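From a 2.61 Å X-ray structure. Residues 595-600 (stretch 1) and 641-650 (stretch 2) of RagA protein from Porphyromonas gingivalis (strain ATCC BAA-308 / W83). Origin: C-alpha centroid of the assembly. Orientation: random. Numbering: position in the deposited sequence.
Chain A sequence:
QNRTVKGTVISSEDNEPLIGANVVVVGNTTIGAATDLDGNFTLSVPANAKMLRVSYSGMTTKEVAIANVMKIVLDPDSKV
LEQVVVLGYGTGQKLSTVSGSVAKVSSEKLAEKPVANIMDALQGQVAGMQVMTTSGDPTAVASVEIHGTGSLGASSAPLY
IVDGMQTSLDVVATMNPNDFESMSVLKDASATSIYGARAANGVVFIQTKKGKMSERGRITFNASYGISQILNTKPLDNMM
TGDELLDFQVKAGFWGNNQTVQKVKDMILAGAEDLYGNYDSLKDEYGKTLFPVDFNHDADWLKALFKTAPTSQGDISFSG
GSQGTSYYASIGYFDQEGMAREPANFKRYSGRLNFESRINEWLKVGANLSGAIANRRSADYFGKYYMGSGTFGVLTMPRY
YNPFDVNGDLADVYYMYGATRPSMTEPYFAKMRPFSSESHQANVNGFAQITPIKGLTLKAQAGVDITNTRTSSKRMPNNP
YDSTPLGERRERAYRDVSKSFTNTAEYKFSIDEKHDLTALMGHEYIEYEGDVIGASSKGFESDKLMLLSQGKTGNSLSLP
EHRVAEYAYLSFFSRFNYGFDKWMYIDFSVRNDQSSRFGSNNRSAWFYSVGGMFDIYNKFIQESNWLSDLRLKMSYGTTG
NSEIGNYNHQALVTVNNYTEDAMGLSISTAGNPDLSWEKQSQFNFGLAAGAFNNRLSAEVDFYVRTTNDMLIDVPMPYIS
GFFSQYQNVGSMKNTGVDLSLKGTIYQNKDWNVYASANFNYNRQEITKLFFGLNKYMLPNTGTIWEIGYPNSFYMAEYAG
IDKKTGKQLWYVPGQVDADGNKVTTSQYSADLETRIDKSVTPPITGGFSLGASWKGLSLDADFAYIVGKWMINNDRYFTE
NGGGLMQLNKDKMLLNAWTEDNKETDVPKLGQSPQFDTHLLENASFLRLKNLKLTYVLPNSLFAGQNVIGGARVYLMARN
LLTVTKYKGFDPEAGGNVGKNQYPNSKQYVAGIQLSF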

ATOM      1  N   SER A 595     -31.006   3.559   7.271  1.00 45.20           N
ATOM      2  CA  SER A 595     -29.615   3.137   7.380  1.00 44.21           C
ATOM      3  C   SER A 595     -29.181   2.369   6.145  1.00 47.03           C
ATOM      4  O   SER A 595     -29.909   1.500   5.657  1.00 47.14           O
ATOM      5  CB  SER A 595     -29.380   2.252   8.607  1.00 49.14           C
ATOM      6  OG  SER A 595     -28.184   1.493   8.472  1.00 53.03           O
ATOM      7  N   SER A 596     -27.971   2.679   5.667  1.00 47.98           N
ATOM      8  CA  SER A 596     -27.353   1.935   4.573  1.00 46.32           C
ATOM      9  C   SER A 596     -27.283   0.437   4.842  1.00 46.26           C
ATOM     10  O   SER A 596     -27.163  -0.350   3.892  1.00 41.76           O
ATOM     11  CB  SER A 596     -25.940   2.466   4.337  1.00 44.22           C
ATOM     12  OG  SER A 596     -25.232   2.617   5.561  1.00 43.54           O
ATOM     13  N   ARG A 597     -27.328   0.036   6.120  1.00 47.51           N
ATOM     14  CA  ARG A 597     -27.119  -1.339   6.558  1.00 45.48           C
ATOM     15  C   ARG A 597     -28.318  -2.240   6.272  1.00 49.00           C
ATOM     16  O   ARG A 597     -28.231  -3.454   6.484  1.00 48.99           O
ATOM     17  CB  ARG A 597     -26.774  -1.332   8.055  1.00 38.42           C
ATOM     18  CG  ARG A 597     -25.513  -0.480   8.393  1.00 41.16           C
ATOM     19  CD  ARG A 597     -24.886  -0.877   9.737  1.00 35.06           C
ATOM     20  NE  ARG A 597     -23.455  -0.602   9.884  1.00 38.14           N
ATOM     21  CZ  ARG A 597     -22.915   0.082  10.895  1.00 44.92           C
ATOM     22  NH1 ARG A 597     -23.678   0.591  11.850  1.00 49.24           N
ATOM     23  NH2 ARG A 597     -21.602   0.253  10.960  1.00 43.35           N
ATOM     24  N   PHE A 598     -29.426  -1.680   5.802  1.00 48.38           N
ATOM     25  CA  PHE A 598     -30.579  -2.440   5.337  1.00 50.48           C
ATOM     26  C   PHE A 598     -30.913  -2.031   3.907  1.00 47.61           C
ATOM     27  O   PHE A 598     -30.621  -0.908   3.490  1.00 48.36           O
ATOM     28  CB  PHE A 598     -31.779  -2.216   6.264  1.00 47.99           C
ATOM     29  CG  PHE A 598     -31.411  -2.253   7.726  1.00 52.31           C
ATOM     30  CD1 PHE A 598     -30.862  -3.399   8.284  1.00 50.70           C
ATOM     31  CD2 PHE A 598     -31.588  -1.144   8.535  1.00 54.24           C
ATOM     32  CE1 PHE A 598     -30.513  -3.438   9.615  1.00 47.30           C
ATOM     33  CE2 PHE A 598     -31.241  -1.184   9.871  1.00 44.26           C
ATOM     34  CZ  PHE A 598     -30.703  -2.332  10.408  1.00 44.72           C
ATOM     35  N   GLY A 599     -31.514  -2.950   3.146  1.00 42.34           N
ATOM     36  CA  GLY A 599     -31.909  -2.650   1.776  1.00 41.76           C
ATOM     37  C   GLY A 599     -33.002  -1.582   1.661  1.00 46.91           C
ATOM     38  O   GLY A 599     -33.668  -1.216   2.630  1.00 41.22           O
ATOM     39  N   SER A 600     -33.201  -1.108   0.421  1.00 61.81           N
ATOM     40  CA  SER A 600     -34.100   0.020   0.141  1.00 65.86           C
ATOM     41  C   SER A 600     -35.469  -0.151   0.791  1.00 60.53           C
ATOM     42  O   SER A 600     -35.962   0.745   1.489  1.00 54.24           O
ATOM     43  CB  SER A 600     -34.273   0.194  -1.371  1.00 71.98           C
ATOM     44  OG  SER A 600     -33.079  -0.091  -2.079  1.00 79.60           O
ATOM     45  N   ASN A 641     -31.861  -0.045  17.024  1.00 46.39           N
ATOM     46  CA  ASN A 641     -30.504  -0.538  17.127  1.00 36.29           C
ATOM     47  C   ASN A 641     -30.139  -1.123  15.776  1.00 37.85           C
ATOM     48  O   ASN A 641     -30.911  -1.905  15.210  1.00 34.99           O
ATOM     49  CB  ASN A 641     -30.356  -1.591  18.240  1.00 46.64           C
ATOM     50  CG  ASN A 641     -28.893  -2.045  18.420  1.00 48.12           C
ATOM     51  OD1 ASN A 641     -27.980  -1.484  17.817  1.00 42.07           O
ATOM     52  ND2 ASN A 641     -28.681  -3.060  19.227  1.00 44.36           N
ATOM     53  N   SER A 642     -28.971  -0.733  15.257  1.00 34.85           N
ATOM     54  CA  SER A 642     -28.545  -1.203  13.943  1.00 41.41           C
ATOM     55  C   SER A 642     -27.045  -1.439  13.899  1.00 48.97           C
ATOM     56  O   SER A 642     -26.470  -1.550  12.804  1.00 47.46           O
ATOM     57  CB  SER A 642     -28.915  -0.216  12.852  1.00 32.88           C
ATOM     58  OG  SER A 642     -28.601   1.092  13.281  1.00 42.78           O
ATOM     59  N   GLU A 643     -26.398  -1.509  15.060  1.00 40.26           N
ATOM     60  CA  GLU A 643     -24.965  -1.753  15.114  1.00 40.49           C
ATOM     61  C   GLU A 643     -24.704  -3.186  14.677  1.00 38.22           C
ATOM     62  O   GLU A 643     -24.502  -4.092  15.483  1.00 41.92           O
ATOM     63  CB  GLU A 643     -24.411  -1.498  16.507  1.00 46.67           C
ATOM     64  CG  GLU A 643     -23.901  -0.105  16.711  1.00 53.90           C
ATOM     65  CD  GLU A 643     -23.266   0.485  15.481  1.00 57.80           C
ATOM     66  OE1 GLU A 643     -22.380  -0.179  14.881  1.00 39.33           O
ATOM     67  OE2 GLU A 643     -23.662   1.623  15.124  1.00 67.40           O
ATOM     68  N   ILE A 644     -24.689  -3.392  13.369  1.00 43.75           N
ATOM     69  CA  ILE A 644     -24.238  -4.640  12.786  1.00 44.36           C
ATOM     70  C   ILE A 644     -23.276  -4.316  11.647  1.00 46.44           C
ATOM     71  O   ILE A 644     -22.945  -3.157  11.404  1.00 52.41           O
ATOM     72  CB  ILE A 644     -25.408  -5.492  12.283  1.00 41.15           C
ATOM     73  CG1 ILE A 644     -26.133  -4.716  11.178  1.00 32.67           C
ATOM     74  CG2 ILE A 644     -26.338  -5.823  13.444  1.00 40.43           C
ATOM     75  CD1 ILE A 644     -27.235  -5.509  10.493  1.00 35.25           C
ATOM     76  N   GLY A 645     -22.837  -5.357  10.948  1.00 42.61           N
ATOM     77  CA  GLY A 645     -22.012  -5.171   9.772  1.00 39.31           C
ATOM     78  C   GLY A 645     -22.669  -4.263   8.746  1.00 49.28           C
ATOM     79  O   GLY A 645     -23.832  -3.874   8.851  1.00 53.82           O
ATOM     80  N   ASN A 646     -21.886  -3.917   7.724  1.00 49.71           N
ATOM     81  CA  ASN A 646     -22.303  -2.930   6.739  1.00 47.15           C
ATOM     82  C   ASN A 646     -23.079  -3.515   5.564  1.00 42.99           C
ATOM     83  O   ASN A 646     -23.787  -2.771   4.875  1.00 49.23           O
ATOM     84  CB  ASN A 646     -21.078  -2.179   6.199  1.00 46.70           C
ATOM     85  CG  ASN A 646     -20.368  -1.387   7.267  1.00 41.42           C
ATOM     86  OD1 ASN A 646     -21.011  -0.664   8.036  1.00 35.05           O
ATOM     87  ND2 ASN A 646     -19.025  -1.499   7.314  1.00 29.31           N
ATOM     88  N   TYR A 647     -22.960  -4.814   5.313  1.00 35.09           N
ATOM     89  CA  TYR A 647     -23.438  -5.429   4.084  1.00 29.03           C
ATOM     90  C   TYR A 647     -24.022  -6.808   4.387  1.00 29.38           C
ATOM     91  O   TYR A 647     -23.624  -7.817   3.816  1.00 37.21           O
ATOM     92  CB  TYR A 647     -22.313  -5.579   3.058  1.00 29.13           C
ATOM     93  CG  TYR A 647     -21.450  -4.359   2.848  1.00 39.32           C
ATOM     94  CD1 TYR A 647     -21.936  -3.247   2.148  1.00 34.40           C
ATOM     95  CD2 TYR A 647     -20.137  -4.318   3.334  1.00 40.15           C
ATOM     96  CE1 TYR A 647     -21.151  -2.127   1.947  1.00 36.91           C
ATOM     97  CE2 TYR A 647     -19.329  -3.193   3.130  1.00 43.48           C
ATOM     98  CZ  TYR A 647     -19.841  -2.098   2.430  1.00 47.17           C
ATOM     99  OH  TYR A 647     -19.060  -0.966   2.232  1.00 46.64           O
ATOM    100  N   ASN A 648     -24.976  -6.875   5.305  1.00 29.84           N
ATOM    101  CA  ASN A 648     -25.440  -8.160   5.808  1.00 30.22           C
ATOM    102  C   ASN A 648     -26.732  -8.644   5.182  1.00 37.02           C
ATOM    103  O   ASN A 648     -27.214  -9.716   5.570  1.00 43.57           O
ATOM    104  CB  ASN A 648     -25.628  -8.093   7.325  1.00 42.84           C
ATOM    105  CG  ASN A 648     -24.318  -8.142   8.076  1.00 46.02           C
ATOM    106  OD1 ASN A 648     -23.424  -8.927   7.754  1.00 37.10           O
ATOM    107  ND2 ASN A 648     -24.191  -7.286   9.072  1.00 52.28           N
ATOM    108  N   HIS A 649     -27.330  -7.882   4.259  1.00 35.19           N
ATOM    109  CA  HIS A 649     -28.558  -8.309   3.605  1.00 45.84           C
ATOM    110  C   HIS A 649     -28.359  -8.792   2.176  1.00 45.28           C
ATOM    111  O   HIS A 649     -29.170  -9.587   1.692  1.00 49.48           O
ATOM    112  CB  HIS A 649     -29.590  -7.175   3.602  1.00 51.71           C
ATOM    113  CG  HIS A 649     -29.068  -5.884   3.057  1.00 51.59           C
ATOM    114  ND1 HIS A 649     -29.185  -5.539   1.729  1.00 51.37           N
ATOM    115  CD2 HIS A 649     -28.431  -4.853   3.662  1.00 50.70           C
ATOM    116  CE1 HIS A 649     -28.640  -4.351   1.537  1.00 51.66           C
ATOM    117  NE2 HIS A 649     -28.179  -3.910   2.695  1.00 50.91           N
ATOM    118  N   GLN A 650     -27.304  -8.348   1.505  1.00 35.63           N
ATOM    119  CA  GLN A 650     -27.074  -8.722   0.123  1.00 30.44           C
ATOM    120  C   GLN A 650     -26.690 -10.197   0.010  1.00 42.62           C
ATOM    121  O   GLN A 650     -26.005 -10.747   0.878  1.00 42.05           O
ATOM    122  CB  GLN A 650     -25.982  -7.819  -0.460  1.00 29.88           C
ATOM    123  CG  GLN A 650     -26.314  -6.322  -0.364  1.00 29.83           C
ATOM    124  CD  GLN A 650     -25.653  -5.608   0.821  1.00 43.30           C
ATOM    125  OE1 GLN A 650     -25.535  -6.159   1.922  1.00 41.20           O
ATOM    126  NE2 GLN A 650     -25.244  -4.369   0.603  1.00 45.52           N
TER
HETATM  127  O   HOH W   1     -23.762   0.275   5.094  1.00 34.81           O
HETATM  128  O   HOH W   2     -25.524  -2.782   2.994  1.00 35.14           O
HETATM  129  O   HOH W   3     -25.782  -4.985   6.636  1.00 31.60           O
HETATM  130  O   HOH W   4     -20.773   1.828  13.271  1.00 49.66           O

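Arg597 carries most of this contact, anchoring a turn to a loop that has no regular helix or strand. Its guanidinium grips one carboxamide oxygen with two donors: NE and NH2 each hydrogen-bond to Asn646 OD1 at 3.1 Å, with the acceptor near the plane of the group, where N-H bonds point. Charge is answered by Glu643 in a salt bridge, Arg597 NH1 to Glu643 OE1 at 3.4 Å, and water 4 reinforces it, accepting from Arg597 NH2 and donating to Glu643 OE1. Over one guanidinium face sits the carbonyl of Ile644, too poorly angled to bond NE.

The arginine is presented by a type I turn from Ser595 to Phe598, closed by Phe598 N to Ser595 O at 3.2 Å; Ser595 OG also accepts from Arg597 N at 2.9 Å. Backbones approach closely here, with the CA atoms of Arg597 and Asn646 5.1 Å apart, yet no direct backbone hydrogen bond crosses. Water 3 bridges the backbones instead, donating to Arg597 O and Gly645 O and accepting from Asn648 N, while water 1 ties the Ser596 hydroxyl to the other backbone, donating to Ser596 OG and Asn646 O.

Farther out, Gly599 CA lies over the His649 ring, 4.0 Å from its centroid, a CH-pi contact. Phe598 CE1 meets Ile644 CD1 at 4.0 Å, adding a small apolar patch.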